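Local coordinates for shikimate dehydrogenase-like protein HI_0607 (Haemophilus influenzae, PDB 1NPY) that oxidises shikimate to 3-dehydroshikimate with NADP(+) in vitro, though far more weakly than classical AroE enzymes, so its true substrate may be another, at residues T21-Y26 / L241-Q246; L31-I36 / T251-S256. All blocks are in the same frame, centred on the assembly; numbering follows the deposited sequence.

From the N terminus the chain lays down strand 7-12, then helix 19-31, whose first half opens contact 1; its end and the start of strand 35-40, outermost in this chain's mixed sheet, open contact 2. More than 200 residues follow, including the rest of this mixed-sheet domain and the parallel sheet of the NADP-binding domain. Helix 235-251 then returns: 241-246 closes contact 1 against 21-26, and 251-256, which leads to the last helix, closes contact 2 against 31-36. The two loops cross instead of nesting, since the first to open is also the first to close. Their centres lie about 10 Å apart, and together they pack the C-terminal helices against helix 19-31 and strand 35-40.

Contact 1 (T21-Y26 / L241-Q246); sequences TTFHNY and LQAVEQ
F23 reaches from helix 19-31 to A243 and V244 on helix 235-251. The short helical segments 21-26 and 241-246 run 11.0 Å apart at closest approach with a crossing angle of -47°, a gap that is bridged by side chains. Start at CB of F23, which points at the other helix: CG stands anti to the backbone N (chi1 -177°), on the side facing helix 235-251. On one flank of the ring, CD2 and CE2 pass beside the A243 methyl, with CE2 3.8 Å from A243 CB. CZ, at the tip, meets V244 CG2 at 3.9 Å, and that methyl sits at the ring edge, in its plane. F23 also touches A263 of helix 257-268, and its ring meets that of F19.

The tip of the H24 imidazole also reaches helix 235-251. F23 CD2 lies 4.1 Å above the plane of the imidazole, offset toward its rim, while the Y37 ring stacks on H24. The far end, H24 NE2, stops 3.7 Å from A243 O, and H24 CE1 has Q246 OE1 near its ring plane at 4.3 Å. The polar partners that hold these groups lie elsewhere: H24 ND1 bonds to G20 O one turn back, and Q246 NE2 bonds to T89 OG1.

No hydrogen bond crosses between the segments, so apolar packing and ring contacts do the joining, in a fully buried setting. The Q246 side chain is also about 7 Å from that of D103, inferred to bind the substrate, with the inferred catalytic K67 not much farther. The arrangement is helix-helix packing within the α/β substrate-binding domain of the shikimate dehydrogenase fold, where a C-terminal helix returns beside the probable active site.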
ATOM      1  N   THR A  21      12.147  -0.752   9.906  1.00 10.23           N
ATOM      2  CA  THR A  21      13.039  -0.955  11.047  1.00 11.14           C
ATOM      3  C   THR A  21      12.964   0.247  11.997  1.00 13.52           C
ATOM      4  O   THR A  21      12.860   0.083  13.216  1.00 14.16           O
ATOM      5  CB  THR A  21      14.481  -1.224  10.590  1.00 10.97           C
ATOM      6  OG1 THR A  21      14.494  -2.368   9.731  1.00 10.99           O
ATOM      7  CG2 THR A  21      15.404  -1.578  11.733  1.00 13.41           C
ATOM      8  N   THR A  22      12.928   1.458  11.456  1.00 12.68           N
ATOM      9  CA  THR A  22      12.819   2.636  12.318  1.00 13.52           C
ATOM     10  C   THR A  22      11.470   2.740  13.035  1.00 12.51           C
ATOM     11  O   THR A  22      11.379   2.864  14.258  1.00 11.30           O
ATOM     12  CB  THR A  22      13.102   3.884  11.466  1.00 14.30           C
ATOM     13  OG1 THR A  22      14.430   3.787  10.936  1.00 16.59           O
ATOM     14  CG2 THR A  22      13.142   5.134  12.323  1.00 16.09           C
ATOM     15  N   PHE A  23      10.423   2.572  12.240  1.00 12.08           N
ATOM     16  CA  PHE A  23       9.021   2.752  12.638  1.00 10.31           C
ATOM     17  C   PHE A  23       8.601   1.692  13.635  1.00 10.52           C
ATOM     18  O   PHE A  23       8.063   2.014  14.693  1.00  9.76           O
ATOM     19  CB  PHE A  23       8.159   2.651  11.377  1.00  8.93           C
ATOM     20  CG  PHE A  23       6.696   2.886  11.564  1.00  9.60           C
ATOM     21  CD1 PHE A  23       6.189   4.175  11.581  1.00 11.58           C
ATOM     22  CD2 PHE A  23       5.797   1.836  11.653  1.00  8.42           C
ATOM     23  CE1 PHE A  23       4.809   4.398  11.720  1.00  9.08           C
ATOM     24  CE2 PHE A  23       4.434   2.065  11.759  1.00  9.19           C
ATOM     25  CZ  PHE A  23       3.945   3.360  11.840  1.00 11.20           C
ATOM     26  N   HIS A  24       8.803   0.417  13.298  1.00  9.76           N
ATOM     27  CA  HIS A  24       8.338  -0.629  14.212  1.00  8.84           C
ATOM     28  C   HIS A  24       9.087  -0.647  15.557  1.00  9.18           C
ATOM     29  O   HIS A  24       8.500  -0.800  16.639  1.00  7.84           O
ATOM     30  CB  HIS A  24       8.404  -2.005  13.535  1.00  8.31           C
ATOM     31  CG  HIS A  24       7.364  -2.231  12.485  1.00  9.04           C
ATOM     32  ND1 HIS A  24       7.556  -1.911  11.156  1.00 12.24           N
ATOM     33  CD2 HIS A  24       6.166  -2.855  12.548  1.00 11.54           C
ATOM     34  CE1 HIS A  24       6.477  -2.242  10.467  1.00  9.63           C
ATOM     35  NE2 HIS A  24       5.625  -2.834  11.288  1.00 16.36           N
ATOM     36  N   ASN A  25      10.405  -0.487  15.520  1.00  7.98           N
ATOM     37  CA  ASN A  25      11.194  -0.475  16.736  1.00  9.38           C
ATOM     38  C   ASN A  25      10.841   0.692  17.660  1.00  9.31           C
ATOM     39  O   ASN A  25      10.738   0.518  18.877  1.00  7.91           O
ATOM     40  CB  ASN A  25      12.703  -0.521  16.466  1.00  9.80           C
ATOM     41  CG  ASN A  25      13.181  -1.897  15.990  1.00 10.96           C
ATOM     42  OD1 ASN A  25      13.802  -2.006  14.923  1.00 12.00           O
ATOM     43  ND2 ASN A  25      12.881  -2.942  16.747  1.00  6.25           N
ATOM     44  N   TYR A  26      10.555   1.849  17.085  1.00  7.64           N
ATOM     45  CA  TYR A  26      10.057   2.957  17.891  1.00  9.57           C
ATOM     46  C   TYR A  26       8.776   2.605  18.641  1.00  9.65           C
ATOM     47  O   TYR A  26       8.652   2.870  19.847  1.00  9.67           O
ATOM     48  CB  TYR A  26       9.831   4.162  16.993  1.00  8.53           C
ATOM     49  CG  TYR A  26       9.378   5.420  17.708  1.00 10.23           C
ATOM     50  CD1 TYR A  26      10.285   6.300  18.286  1.00 11.88           C
ATOM     51  CD2 TYR A  26       8.029   5.723  17.786  1.00 12.06           C
ATOM     52  CE1 TYR A  26       9.856   7.471  18.935  1.00 13.26           C
ATOM     53  CE2 TYR A  26       7.592   6.885  18.424  1.00 15.13           C
ATOM     54  CZ  TYR A  26       8.507   7.745  18.988  1.00 15.05           C
ATOM     55  OH  TYR A  26       8.045   8.898  19.612  1.00 15.70           O
ATOM     56  N   LEU A 241      -0.467   3.516   7.111  1.00 10.01           N
ATOM     57  CA  LEU A 241      -1.569   2.675   7.548  1.00 11.36           C
ATOM     58  C   LEU A 241      -1.254   1.224   7.228  1.00 11.28           C
ATOM     59  O   LEU A 241      -1.563   0.358   8.049  1.00 10.47           O
ATOM     60  CB  LEU A 241      -2.885   3.096   6.879  1.00 12.25           C
ATOM     61  CG  LEU A 241      -4.150   2.349   7.315  1.00 14.84           C
ATOM     62  CD1 LEU A 241      -4.254   2.314   8.837  1.00 18.32           C
ATOM     63  CD2 LEU A 241      -5.359   3.056   6.673  1.00 17.83           C
ATOM     64  N   GLN A 242      -0.628   0.947   6.083  1.00 10.58           N
ATOM     65  CA  GLN A 242      -0.298  -0.441   5.780  1.00 11.93           C
ATOM     66  C   GLN A 242       0.691  -1.003   6.791  1.00 10.48           C
ATOM     67  O   GLN A 242       0.522  -2.149   7.205  1.00 11.61           O
ATOM     68  CB  GLN A 242       0.189  -0.671   4.360  1.00 12.14           C
ATOM     69  CG  GLN A 242       1.570  -0.181   4.055  1.00 18.46           C
ATOM     70  CD  GLN A 242       1.849   0.191   2.602  1.00 32.36           C
ATOM     71  OE1 GLN A 242       1.113   0.984   2.008  1.00 40.51           O
ATOM     72  NE2 GLN A 242       2.944  -0.330   2.041  1.00 34.68           N
ATOM     73  N   ALA A 243       1.615  -0.175   7.270  1.00  8.96           N
ATOM     74  CA  ALA A 243       2.563  -0.580   8.314  1.00  9.65           C
ATOM     75  C   ALA A 243       1.914  -0.797   9.681  1.00  9.25           C
ATOM     76  O   ALA A 243       2.215  -1.757  10.396  1.00  8.62           O
ATOM     77  CB  ALA A 243       3.679   0.436   8.419  1.00 10.57           C
ATOM     78  N   VAL A 244       1.036   0.129  10.054  1.00  9.73           N
ATOM     79  CA  VAL A 244       0.206  -0.011  11.260  1.00 10.10           C
ATOM     80  C   VAL A 244      -0.567  -1.325  11.261  1.00  9.61           C
ATOM     81  O   VAL A 244      -0.660  -1.980  12.293  1.00  9.53           O
ATOM     82  CB  VAL A 244      -0.704   1.216  11.439  1.00 10.08           C
ATOM     83  CG1 VAL A 244      -1.735   0.961  12.526  1.00 12.39           C
ATOM     84  CG2 VAL A 244       0.156   2.421  11.809  1.00 12.48           C
ATOM     85  N   GLU A 245      -1.167  -1.688  10.133  1.00  9.40           N
ATOM     86  CA  GLU A 245      -1.960  -2.908  10.051  1.00  9.83           C
ATOM     87  C   GLU A 245      -1.061  -4.138  10.263  1.00  8.40           C
ATOM     88  O   GLU A 245      -1.449  -5.109  10.923  1.00  8.10           O
ATOM     89  CB  GLU A 245      -2.743  -3.007   8.736  1.00 10.70           C
ATOM     90  CG  GLU A 245      -3.789  -1.897   8.582  1.00 14.27           C
ATOM     91  CD  GLU A 245      -5.047  -2.128   9.386  1.00 21.36           C
ATOM     92  OE1 GLU A 245      -5.405  -3.310   9.549  1.00 25.78           O
ATOM     93  OE2 GLU A 245      -5.691  -1.139   9.819  1.00 31.75           O
ATOM     94  N   GLN A 246       0.141  -4.112   9.700  1.00  9.12           N
ATOM     95  CA  GLN A 246       1.128  -5.155   9.985  1.00  8.01           C
ATOM     96  C   GLN A 246       1.453  -5.200  11.472  1.00  8.56           C
ATOM     97  O   GLN A 246       1.467  -6.266  12.088  1.00  7.47           O
ATOM     98  CB  GLN A 246       2.413  -4.975   9.184  1.00  8.87           C
ATOM     99  CG  GLN A 246       2.186  -5.099   7.700  1.00  9.01           C
ATOM    100  CD  GLN A 246       3.394  -4.734   6.876  1.00 12.20           C
ATOM    101  OE1 GLN A 246       4.148  -3.835   7.258  1.00 13.78           O
ATOM    102  NE2 GLN A 246       3.584  -5.416   5.747  1.00  7.61           N
TER

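Contact 2 (L31-I36 / T251-S256); sequences LGLNFI and THQRPS
L31 faces P255 and L33 faces T251, their CA atoms 7.7 and 8.0 Å apart, so the two segments, largely loop and turn, pass in opposite directions with no direct hydrogen bond between them. T251 is at the centre. Its CG2 sits over one face of the F35 ring, 4.1 Å from the centroid and 16° off the normal, a CH-pi contact. The L33 side chain crosses that of T251 at about a right angle, bringing L33 CD1 to 3.9 Å from T251 CG2. T251 OG1, between its backbone N and carbonyl carbon (chi1 64°), bonds to F247 O and accepts from Q253 N at 3.1 Å, an ST turn.

Q253 and L33 meet tip to tip, whereas L31 slides past the glutamine in the opposite direction, L31 CD1 lying 3.7 Å from Q253 OE1. Two waters bridge the amide to L31 O: one donates to both L31 O and Q253 OE1, the other donates to L31 O and accepts from Q253 NE2. Together they probably help hold the amide's rotation.

G32 follows helix 19-31 in a Schellman motif; H252, with positive phi, follows helix 235-251, and S256 N-caps helix 257-268. The contact joins the two helix-exit turns beside strand 35-40 of the α/β substrate-binding domain.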
ATOM      1  N   LEU A  31       5.355   1.137  23.394  1.00 11.64           N
ATOM      2  CA  LEU A  31       4.280   0.279  23.884  1.00 12.09           C
ATOM      3  C   LEU A  31       4.711  -0.807  24.877  1.00 12.28           C
ATOM      4  O   LEU A  31       3.869  -1.561  25.365  1.00 13.78           O
ATOM      5  CB  LEU A  31       3.535  -0.369  22.712  1.00 12.48           C
ATOM      6  CG  LEU A  31       2.556   0.509  21.926  1.00 14.89           C
ATOM      7  CD1 LEU A  31       1.827  -0.325  20.880  1.00 17.22           C
ATOM      8  CD2 LEU A  31       1.518   1.121  22.835  1.00 17.36           C
ATOM      9  N   GLY A  32       5.999  -0.862  25.212  1.00 11.75           N
ATOM     10  CA  GLY A  32       6.510  -1.843  26.144  1.00 12.40           C
ATOM     11  C   GLY A  32       6.419  -3.265  25.639  1.00 13.04           C
ATOM     12  O   GLY A  32       6.199  -4.189  26.417  1.00 13.40           O
ATOM     13  N   LEU A  33       6.600  -3.446  24.332  1.00 12.48           N
ATOM     14  CA  LEU A  33       6.578  -4.768  23.713  1.00 11.63           C
ATOM     15  C   LEU A  33       7.956  -5.382  23.526  1.00 10.87           C
ATOM     16  O   LEU A  33       8.886  -4.716  23.067  1.00 11.85           O
ATOM     17  CB  LEU A  33       5.927  -4.701  22.344  1.00 12.27           C
ATOM     18  CG  LEU A  33       4.416  -4.546  22.311  1.00 12.42           C
ATOM     19  CD1 LEU A  33       3.872  -3.920  21.059  1.00 12.66           C
ATOM     20  CD2 LEU A  33       3.745  -5.905  22.507  1.00 12.55           C
ATOM     21  N   ASN A  34       8.079  -6.644  23.919  1.00 12.32           N
ATOM     22  CA  ASN A  34       9.344  -7.362  23.809  1.00 10.95           C
ATOM     23  C   ASN A  34       9.525  -7.978  22.428  1.00 10.04           C
ATOM     24  O   ASN A  34       9.397  -9.197  22.232  1.00  8.51           O
ATOM     25  CB  ASN A  34       9.413  -8.473  24.863  1.00 11.22           C
ATOM     26  CG  ASN A  34      10.809  -9.065  24.977  1.00 11.56           C
ATOM     27  OD1 ASN A  34      11.789  -8.440  24.565  1.00 13.75           O
ATOM     28  ND2 ASN A  34      10.906 -10.252  25.572  1.00 14.86           N
ATOM     29  N   PHE A  35       9.772  -7.070  21.491  1.00 10.65           N
ATOM     30  CA  PHE A  35       9.833  -7.315  20.052  1.00  9.57           C
ATOM     31  C   PHE A  35      10.994  -6.465  19.533  1.00  8.54           C
ATOM     32  O   PHE A  35      11.279  -5.390  20.079  1.00 10.04           O
ATOM     33  CB  PHE A  35       8.583  -6.814  19.336  1.00  8.78           C
ATOM     34  CG  PHE A  35       7.416  -7.773  19.275  1.00  9.42           C
ATOM     35  CD1 PHE A  35       6.697  -8.117  20.413  1.00 11.89           C
ATOM     36  CD2 PHE A  35       6.974  -8.258  18.052  1.00  7.47           C
ATOM     37  CE1 PHE A  35       5.613  -8.964  20.340  1.00 10.97           C
ATOM     38  CE2 PHE A  35       5.898  -9.089  17.963  1.00 11.66           C
ATOM     39  CZ  PHE A  35       5.219  -9.461  19.115  1.00 10.20           C
ATOM     40  N   ILE A  36      11.635  -6.947  18.470  1.00  8.41           N
ATOM     41  CA  ILE A  36      12.553  -6.186  17.623  1.00  7.93           C
ATOM     42  C   ILE A  36      12.224  -6.411  16.157  1.00  8.28           C
ATOM     43  O   ILE A  36      11.621  -7.425  15.776  1.00  8.32           O
ATOM     44  CB  ILE A  36      14.020  -6.559  17.861  1.00  8.80           C
ATOM     45  CG1 ILE A  36      14.248  -8.059  17.673  1.00  9.14           C
ATOM     46  CG2 ILE A  36      14.465  -6.066  19.210  1.00  8.06           C
ATOM     47  CD1 ILE A  36      15.717  -8.486  17.540  1.00 14.89           C
ATOM     48  N   THR A 251       1.514  -7.950  16.762  1.00  9.54           N
ATOM     49  CA  THR A 251       1.603  -7.715  18.210  1.00 10.97           C
ATOM     50  C   THR A 251       0.266  -7.809  18.958  1.00 10.42           C
ATOM     51  O   THR A 251       0.242  -7.784  20.188  1.00 11.15           O
ATOM     52  CB  THR A 251       2.084  -6.314  18.521  1.00 10.84           C
ATOM     53  OG1 THR A 251       1.108  -5.377  18.033  1.00 12.75           O
ATOM     54  CG2 THR A 251       3.405  -5.990  17.827  1.00 10.26           C
ATOM     55  N   HIS A 252      -0.819  -7.755  18.206  1.00 10.69           N
ATOM     56  CA  HIS A 252      -2.184  -7.647  18.732  1.00 11.76           C
ATOM     57  C   HIS A 252      -2.493  -6.347  19.463  1.00 11.61           C
ATOM     58  O   HIS A 252      -3.431  -6.265  20.259  1.00 12.27           O
ATOM     59  CB  HIS A 252      -2.543  -8.835  19.626  1.00 12.66           C
ATOM     60  CG  HIS A 252      -2.562 -10.126  18.874  1.00 14.34           C
ATOM     61  ND1 HIS A 252      -1.829 -11.224  19.261  1.00 20.81           N
ATOM     62  CD2 HIS A 252      -3.144 -10.446  17.696  1.00 16.28           C
ATOM     63  CE1 HIS A 252      -2.020 -12.193  18.387  1.00 17.21           C
ATOM     64  NE2 HIS A 252      -2.807 -11.748  17.425  1.00 20.73           N
ATOM     65  N   GLN A 253      -1.732  -5.306  19.165  1.00 10.54           N
ATOM     66  CA  GLN A 253      -1.980  -3.944  19.626  1.00 10.63           C
ATOM     67  C   GLN A 253      -1.980  -2.952  18.463  1.00 11.30           C
ATOM     68  O   GLN A 253      -1.035  -2.909  17.667  1.00 10.98           O
ATOM     69  CB  GLN A 253      -0.924  -3.501  20.637  1.00 11.67           C
ATOM     70  CG  GLN A 253      -1.056  -4.186  21.996  1.00 12.75           C
ATOM     71  CD  GLN A 253      -0.097  -3.656  23.052  1.00 12.49           C
ATOM     72  OE1 GLN A 253      -0.007  -2.436  23.240  1.00 15.44           O
ATOM     73  NE2 GLN A 253       0.532  -4.559  23.809  1.00 11.80           N
ATOM     74  N   ARG A 254      -3.013  -2.126  18.425  1.00 11.96           N
ATOM     75  CA  ARG A 254      -3.104  -0.986  17.516  1.00 11.03           C
ATOM     76  C   ARG A 254      -2.564   0.216  18.278  1.00 11.13           C
ATOM     77  O   ARG A 254      -3.133   0.623  19.306  1.00 10.46           O
ATOM     78  CB  ARG A 254      -4.568  -0.753  17.113  1.00 11.47           C
ATOM     79  CG  ARG A 254      -4.792   0.395  16.143  1.00 11.65           C
ATOM     80  CD  ARG A 254      -6.240   0.546  15.716  1.00 13.56           C
ATOM     81  NE  ARG A 254      -6.796  -0.667  15.101  1.00 13.42           N
ATOM     82  CZ  ARG A 254      -8.059  -0.864  14.716  1.00 17.26           C
ATOM     83  NH1 ARG A 254      -9.005   0.046  14.893  1.00 17.10           N
ATOM     84  NH2 ARG A 254      -8.427  -2.016  14.165  1.00 18.42           N
ATOM     85  N   PRO A 255      -1.475   0.825  17.820  1.00  9.55           N
ATOM     86  CA  PRO A 255      -0.995   2.027  18.504  1.00 11.38           C
ATOM     87  C   PRO A 255      -1.990   3.154  18.304  1.00 10.47           C
ATOM     88  O   PRO A 255      -2.695   3.178  17.293  1.00 12.17           O
ATOM     89  CB  PRO A 255       0.347   2.335  17.833  1.00 11.77           C
ATOM     90  CG  PRO A 255       0.652   1.135  17.076  1.00 14.22           C
ATOM     91  CD  PRO A 255      -0.630   0.475  16.666  1.00 10.76           C
ATOM     92  N   SER A 256      -2.011   4.076  19.256  1.00 11.77           N
ATOM     93  CA  SER A 256      -2.820   5.284  19.177  1.00 12.11           C
ATOM     94  C   SER A 256      -2.406   6.138  17.995  1.00 11.72           C
ATOM     95  O   SER A 256      -1.263   6.084  17.545  1.00 10.73           O
ATOM     96  CB  SER A 256      -2.619   6.151  20.422  1.00 12.43           C
ATOM     97  OG  SER A 256      -1.312   6.714  20.470  1.00 11.96           O
TER
HETATM   98  O   HOH W   1       1.111  -1.126  25.354  1.00 14.48           O
HETATM   99  O   HOH W   2       2.810  -4.179  25.984  1.00 21.06           O